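Endo alpha-1,4 polygalactosaminidase (Neosartorya fumigata, PDB 6OJ1) cleaves alpha-1,4-linked galactosamine chains at internal bonds, as an endo-acting glycoside hydrolase, and disrupts microbial biofilms. Local coordinates at residues E206-A209 / E213-T216; V227-Y232 / C253-S258; I265-M268 / N272-E275. All coordinates share one frame; numbering follows the deposited sequence.

Contact 1: E206-A209 / E213-T216. With K (potassium ion), chain H.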
# COMPACT_ATOMS: atom_id res chain seq x y z
N GLU A 206 -6.33 -5.20 2.32
CA GLU A 206 -7.42 -5.49 1.39
C GLU A 206 -8.21 -6.69 1.88
O GLU A 206 -7.65 -7.77 2.10
CB GLU A 206 -6.88 -5.75 -0.01
CG GLU A 206 -6.28 -4.53 -0.66
CD GLU A 206 -5.49 -4.89 -1.89
OE1 GLU A 206 -4.54 -5.70 -1.76
OE2 GLU A 206 -5.83 -4.39 -2.98
N GLN A 207 -9.52 -6.51 2.04
CA GLN A 207 -10.49 -7.61 2.09
C GLN A 207 -10.38 -8.50 3.32
O GLN A 207 -10.82 -9.65 3.27
CB GLN A 207 -10.37 -8.49 0.84
CG GLN A 207 -10.67 -7.74 -0.45
CD GLN A 207 -10.17 -8.49 -1.66
OE1 GLN A 207 -8.99 -8.41 -2.01
NE2 GLN A 207 -11.06 -9.23 -2.29
N CYS A 208 -9.85 -8.02 4.45
CA CYS A 208 -9.84 -8.89 5.62
C CYS A 208 -11.25 -9.28 6.05
O CYS A 208 -11.45 -10.37 6.60
CB CYS A 208 -9.10 -8.23 6.79
SG CYS A 208 -9.90 -6.76 7.50
N ALA A 209 -12.24 -8.42 5.79
CA ALA A 209 -13.61 -8.74 6.17
C ALA A 209 -14.15 -9.90 5.35
O ALA A 209 -14.86 -10.77 5.88
CB ALA A 209 -14.50 -7.51 6.02
N GLU A 213 -10.06 -12.35 8.33
CA GLU A 213 -8.71 -12.06 8.82
C GLU A 213 -8.56 -10.71 9.51
O GLU A 213 -7.42 -10.29 9.73
CB GLU A 213 -7.68 -12.08 7.69
CG GLU A 213 -7.99 -12.89 6.47
CD GLU A 213 -6.92 -12.71 5.42
OE1 GLU A 213 -5.77 -13.13 5.66
OE2 GLU A 213 -7.21 -12.11 4.36
N CYS A 214 -9.64 -10.01 9.85
CA CYS A 214 -9.41 -8.65 10.34
C CYS A 214 -8.79 -8.65 11.74
O CYS A 214 -8.10 -7.70 12.10
CB CYS A 214 -10.71 -7.84 10.34
SG CYS A 214 -11.40 -7.48 8.69
N ASP A 215 -9.01 -9.71 12.52
CA ASP A 215 -8.34 -9.83 13.81
C ASP A 215 -6.83 -9.81 13.67
O ASP A 215 -6.13 -9.33 14.57
CB ASP A 215 -8.77 -11.11 14.52
CG ASP A 215 -10.16 -11.02 15.09
OD1 ASP A 215 -10.47 -9.99 15.72
OD2 ASP A 215 -10.94 -11.98 14.91
N THR A 216 -6.30 -10.35 12.57
CA THR A 216 -4.86 -10.34 12.38
C THR A 216 -4.34 -8.91 12.30
O THR A 216 -3.31 -8.58 12.89
CB THR A 216 -4.50 -11.13 11.11
OG1 THR A 216 -4.84 -12.51 11.30
CG2 THR A 216 -3.00 -11.03 10.82
K K H . -3.74 -6.72 -4.67
O HOH W 1 -7.00 -9.55 4.21
O HOH W 2 -3.60 -3.40 -4.22
O HOH W 3 -6.26 -6.01 -5.49
O HOH W 4 -1.89 -4.85 -6.12
O HOH W 5 -2.48 -9.15 -4.31
O HOH W 6 -1.36 -6.52 -3.32
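Cys208 and Cys214 meet sulfur to sulfur, with SG bonded to SG at 2.0 Å and a disulfide torsion of 87°, the nearly perpendicular twist of a relaxed bridge. The two halves reach the bond differently. SG of Cys208 sits between its backbone N and carbonyl carbon, whereas SG of Cys214 lies beside its own N and anti to the carbonyl carbon (chi1 -66°). Beside the bridge, the methyl CB of Ala209 comes within 4.1 Å of Cys214 SG. The covalent link is doubled by a backbone hydrogen bond from Glu213 N to Cys208 O, 3.0 Å long and almost straight at 175°, so the five residues between the cysteines form a tight loop.

Water adds a second, polar bridge: it hydrogen-bonds to Glu206 O at 2.8 Å and to Glu213 OE2 at 2.6 Å, joining a main-chain carbonyl of one segment to a carboxylate of the other. The side chain of Glu206 turns away from this cluster. Extended beyond CG, it carries Glu206 OE1 to a potassium ion at a long 3.2 Å; five waters also lie around the ion, one of them distant. Glu206 OE2 accepts from two of those waters, one of them at 2.7 Å, and also pairs with Tyr232 OH. Ala209 N is held by Glu231 OE2, which ties the loop to strand 227-231. The arrangement is a small disulfide-closed loop leaving the C-terminal end of a (beta/alpha)-barrel strand, the end at which enzymes of this fold carry their active sites.

Contact 2: V227-Y232 / C253-S258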
# COMPACT_ATOMS: atom_id res chain seq x y z
N VAL A 227 -5.33 1.11 10.38
CA VAL A 227 -5.43 0.17 9.27
C VAL A 227 -6.20 0.89 8.17
O VAL A 227 -7.38 1.22 8.34
CB VAL A 227 -6.15 -1.13 9.65
CG1 VAL A 227 -6.27 -2.01 8.39
CG2 VAL A 227 -5.41 -1.86 10.77
N PHE A 228 -5.53 1.13 7.06
CA PHE A 228 -6.16 1.69 5.88
C PHE A 228 -6.76 0.53 5.11
O PHE A 228 -6.05 -0.25 4.46
CB PHE A 228 -5.15 2.52 5.10
CG PHE A 228 -4.66 3.70 5.89
CD1 PHE A 228 -5.56 4.64 6.37
CD2 PHE A 228 -3.31 3.85 6.19
CE1 PHE A 228 -5.13 5.74 7.13
CE2 PHE A 228 -2.87 4.94 6.94
CZ PHE A 228 -3.78 5.88 7.42
N HIS A 229 -8.08 0.38 5.21
CA HIS A 229 -8.77 -0.87 4.93
C HIS A 229 -9.63 -0.72 3.69
O HIS A 229 -10.48 0.17 3.62
CB HIS A 229 -9.61 -1.26 6.15
CG HIS A 229 -10.58 -2.38 5.89
ND1 HIS A 229 -11.91 -2.28 6.22
CD2 HIS A 229 -10.41 -3.60 5.35
CE1 HIS A 229 -12.53 -3.40 5.89
NE2 HIS A 229 -11.64 -4.22 5.35
N ILE A 230 -9.43 -1.61 2.71
CA ILE A 230 -10.17 -1.60 1.45
C ILE A 230 -11.03 -2.84 1.35
O ILE A 230 -10.56 -3.95 1.64
CB ILE A 230 -9.22 -1.54 0.23
CG1 ILE A 230 -8.15 -0.47 0.39
CG2 ILE A 230 -10.01 -1.32 -1.06
CD1 ILE A 230 -7.06 -0.58 -0.69
N GLU A 231 -12.29 -2.68 0.93
CA GLU A 231 -13.11 -3.80 0.50
C GLU A 231 -13.63 -3.53 -0.90
O GLU A 231 -13.81 -2.38 -1.30
CB GLU A 231 -14.29 -4.06 1.45
CG GLU A 231 -13.87 -4.48 2.89
CD GLU A 231 -13.37 -5.92 2.99
OE1 GLU A 231 -13.81 -6.77 2.18
OE2 GLU A 231 -12.55 -6.20 3.89
N TYR A 232 -13.86 -4.61 -1.65
CA TYR A 232 -14.23 -4.55 -3.06
C TYR A 232 -15.54 -5.30 -3.26
O TYR A 232 -15.57 -6.39 -3.85
CB TYR A 232 -13.15 -5.17 -3.95
CG TYR A 232 -11.76 -4.56 -3.86
CD1 TYR A 232 -11.51 -3.28 -4.34
CD2 TYR A 232 -10.70 -5.28 -3.32
CE1 TYR A 232 -10.23 -2.73 -4.27
CE2 TYR A 232 -9.43 -4.75 -3.25
CZ TYR A 232 -9.19 -3.47 -3.73
OH TYR A 232 -7.92 -2.92 -3.67
N CYS A 253 -18.09 -3.16 6.40
CA CYS A 253 -17.93 -2.09 7.37
C CYS A 253 -18.04 -2.53 8.81
O CYS A 253 -17.45 -1.90 9.68
CB CYS A 253 -19.00 -1.01 7.14
SG CYS A 253 -18.70 0.02 5.70
N ASP A 254 -18.81 -3.58 9.07
CA ASP A 254 -19.17 -3.97 10.42
C ASP A 254 -18.48 -5.29 10.73
O ASP A 254 -18.88 -6.34 10.24
CB ASP A 254 -20.69 -4.06 10.56
CG ASP A 254 -21.38 -2.73 10.30
OD1 ASP A 254 -20.78 -1.67 10.59
OD2 ASP A 254 -22.53 -2.74 9.80
N PHE A 255 -17.43 -5.21 11.53
CA PHE A 255 -16.71 -6.37 12.02
C PHE A 255 -16.10 -6.00 13.36
O PHE A 255 -16.06 -4.83 13.72
CB PHE A 255 -15.63 -6.84 11.02
CG PHE A 255 -14.79 -5.72 10.47
CD1 PHE A 255 -15.19 -5.04 9.32
CD2 PHE A 255 -13.60 -5.36 11.08
CE1 PHE A 255 -14.41 -4.02 8.80
CE2 PHE A 255 -12.82 -4.34 10.56
CZ PHE A 255 -13.24 -3.66 9.41
N ALA A 256 -15.66 -7.02 14.10
CA ALA A 256 -15.09 -6.78 15.42
C ALA A 256 -13.99 -5.73 15.34
O ALA A 256 -13.01 -5.90 14.60
CB ALA A 256 -14.54 -8.09 16.00
N GLY A 257 -14.17 -4.64 16.08
CA GLY A 257 -13.19 -3.58 16.12
C GLY A 257 -13.11 -2.74 14.87
O GLY A 257 -12.13 -2.00 14.69
N SER A 258 -14.12 -2.81 14.00
CA SER A 258 -14.11 -2.02 12.76
C SER A 258 -14.13 -0.53 13.04
O SER A 258 -13.70 0.24 12.17
CB SER A 258 -15.31 -2.38 11.88
OG SER A 258 -16.53 -2.30 12.61
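An offset edge-to-face aromatic pair, His229 with Phe255, joins strand 227-231 of the barrel to the loop that leads from helix 246-253 into strand 261-266. The edge of the Phe255 ring is presented to the face of His229, with the planes at 81° and the centroids 5.2 Å apart. The two side chains approach from opposite directions, and the nearest atoms are His229 CE1 and Phe255 CE1 at 3.5 Å. Phe255 CZ lies close by, 3.7 Å from His229 ND1.

The two rings are set in different ways. His229 projects with CG anti to its backbone nitrogen (chi1 168°), and hydrogen bonds hold the imidazole at both nitrogens. His229 NE2 donates to Glu231 OE2 at 2.6 Å, using the anti lone pair of that oxygen, which lies 17° out of the imidazole plane. ND1 pairs with Thr263 OG1 on the neighbouring strand.

The phenyl ring of Phe255 is placed by packing, and its backbone by a type II beta turn running to Ser258 with Gly257 at the positive-phi corner. Phe255 O receives both Ser258 N, at 2.8 Å, and Ser258 OG, also at 2.8 Å. The turn folds Ser258 CB back over the centre of the phenyl ring, 3.3 Å above its plane, while Phe261 adds another edge-to-face partner. Strand 227-231, helix 246-253 and strand 261-266 form a beta-alpha-beta crossover of the (beta/alpha)-barrel, and the ring pair packs the loop returning from the helix against the strand where the crossover began.

Contact 3: I265-M268 / N272-E275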
# COMPACT_ATOMS: atom_id res chain seq x y z
N ILE A 265 -14.70 1.73 0.68
CA ILE A 265 -15.30 0.82 -0.29
C ILE A 265 -14.91 1.32 -1.67
O ILE A 265 -15.14 2.49 -2.00
CB ILE A 265 -16.82 0.76 -0.10
CG1 ILE A 265 -17.14 0.14 1.26
CG2 ILE A 265 -17.47 -0.01 -1.22
CD1 ILE A 265 -18.50 0.52 1.79
N LYS A 266 -14.28 0.45 -2.47
CA LYS A 266 -13.67 0.88 -3.73
C LYS A 266 -14.04 -0.09 -4.85
O LYS A 266 -14.41 -1.24 -4.61
CB LYS A 266 -12.12 0.96 -3.62
CG LYS A 266 -11.60 1.90 -2.55
CD LYS A 266 -11.83 3.35 -2.97
CE LYS A 266 -11.02 3.72 -4.22
NZ LYS A 266 -11.19 5.19 -4.49
N ASN A 267 -13.90 0.40 -6.09
CA ASN A 267 -13.79 -0.50 -7.23
C ASN A 267 -12.44 -1.22 -7.20
O ASN A 267 -11.45 -0.69 -6.70
CB ASN A 267 -13.87 0.28 -8.54
CG ASN A 267 -15.22 0.89 -8.77
OD1 ASN A 267 -16.25 0.25 -8.58
ND2 ASN A 267 -15.23 2.15 -9.19
N MET A 268 -12.41 -2.44 -7.78
CA MET A 268 -11.16 -3.20 -7.84
C MET A 268 -10.09 -2.47 -8.64
O MET A 268 -8.89 -2.67 -8.41
CB MET A 268 -11.42 -4.59 -8.43
CG MET A 268 -10.20 -5.49 -8.52
SD MET A 268 -9.71 -6.24 -6.95
CE MET A 268 -11.07 -7.37 -6.67
N ASN A 272 -11.32 6.77 -8.94
CA ASN A 272 -11.74 7.77 -7.95
C ASN A 272 -12.86 7.27 -7.04
O ASN A 272 -12.91 7.62 -5.85
CB ASN A 272 -12.22 9.06 -8.64
CG ASN A 272 -11.07 10.00 -9.06
OD1 ASN A 272 -10.08 10.16 -8.35
ND2 ASN A 272 -11.24 10.66 -10.21
N TRP A 273 -13.81 6.50 -7.57
CA TRP A 273 -15.05 6.23 -6.85
C TRP A 273 -14.78 5.65 -5.47
O TRP A 273 -13.94 4.77 -5.32
CB TRP A 273 -15.94 5.26 -7.63
CG TRP A 273 -17.19 4.91 -6.88
CD1 TRP A 273 -18.34 5.64 -6.83
CD2 TRP A 273 -17.40 3.76 -6.06
NE1 TRP A 273 -19.27 5.00 -6.05
CE2 TRP A 273 -18.71 3.85 -5.55
CE3 TRP A 273 -16.60 2.67 -5.70
CZ2 TRP A 273 -19.25 2.88 -4.72
CZ3 TRP A 273 -17.14 1.70 -4.86
CH2 TRP A 273 -18.45 1.82 -4.37
N VAL A 274 -15.51 6.14 -4.46
CA VAL A 274 -15.33 5.64 -3.10
C VAL A 274 -16.62 5.86 -2.32
O VAL A 274 -17.34 6.83 -2.54
CB VAL A 274 -14.12 6.32 -2.40
CG1 VAL A 274 -14.29 7.83 -2.34
CG2 VAL A 274 -13.90 5.76 -1.00
N GLU A 275 -16.91 4.93 -1.42
CA GLU A 275 -17.94 5.14 -0.41
C GLU A 275 -17.34 4.90 0.96
O GLU A 275 -16.36 4.15 1.10
CB GLU A 275 -19.16 4.22 -0.62
CG GLU A 275 -20.07 4.70 -1.72
CD GLU A 275 -21.38 3.93 -1.78
OE1 GLU A 275 -22.13 4.16 -2.74
OE2 GLU A 275 -21.65 3.12 -0.86
O HOH W 7 -12.84 2.97 -6.83
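Ile265 and Glu275 exchange two backbone hydrogen bonds: Ile265 N gives to Glu275 O at 3.0 Å, nearly straight at 170°, and Glu275 N gives to Ile265 O at 3.1 Å along a lone pair in the carbonyl plane. The CA-H of Val274 adds a softer contact to the same Ile265 oxygen. Lys266 bends at chi2 (-71°) and again at chi3, which brings its NZ to Trp273 O at 2.9 Å, well above the carbonyl plane, with a weak bond to Asn272 O; NZ also bonds to Ile44 O, Gln43 OE1 and Asn271 O. A water accepts from Asn267 N and donates to Trp273 O, its oxygen 2.6 Å from Trp273 O.

Packing centres on the indole. Trp273 CH2 lies 3.8 Å from Ile265 CG2, the side chains alongside each other, while the backbone of Lys266 and Asn267 meets the ring edge. The Asn267 amide, 25° from parallel to the ring, is held by Lys234 NZ at OD1 and by Asn271 OD1 and Asn240 O at ND2. Lys266 CD also rests on Val274 CG2. Oxygens around the buried ammonium would probably stabilise its charge as it joins strand 261-266 to carbonyls of the returning hairpin arm.

From the N terminus, the three contacts follow one another in series, with none nested in or crossing another. Contact 1 closes the short loop just after strand 202-206, contact 2 spans the longer excursion through helix 246-253, and contact 3 closes the hairpin between strands 261-266 and 274-275. Contacts 1 and 2 touch, their centres about 7 Å apart, with Gln207 N close to Ile230 O. Contact 2 passes on to contact 3 through Glu231 O and Lys266 N, because strands 227-231 and 261-266 are neighbours in the barrel sheet. Contacts 1 and 3 do not touch; strand 227-231 lies between them and ties all three into one sector of the barrel.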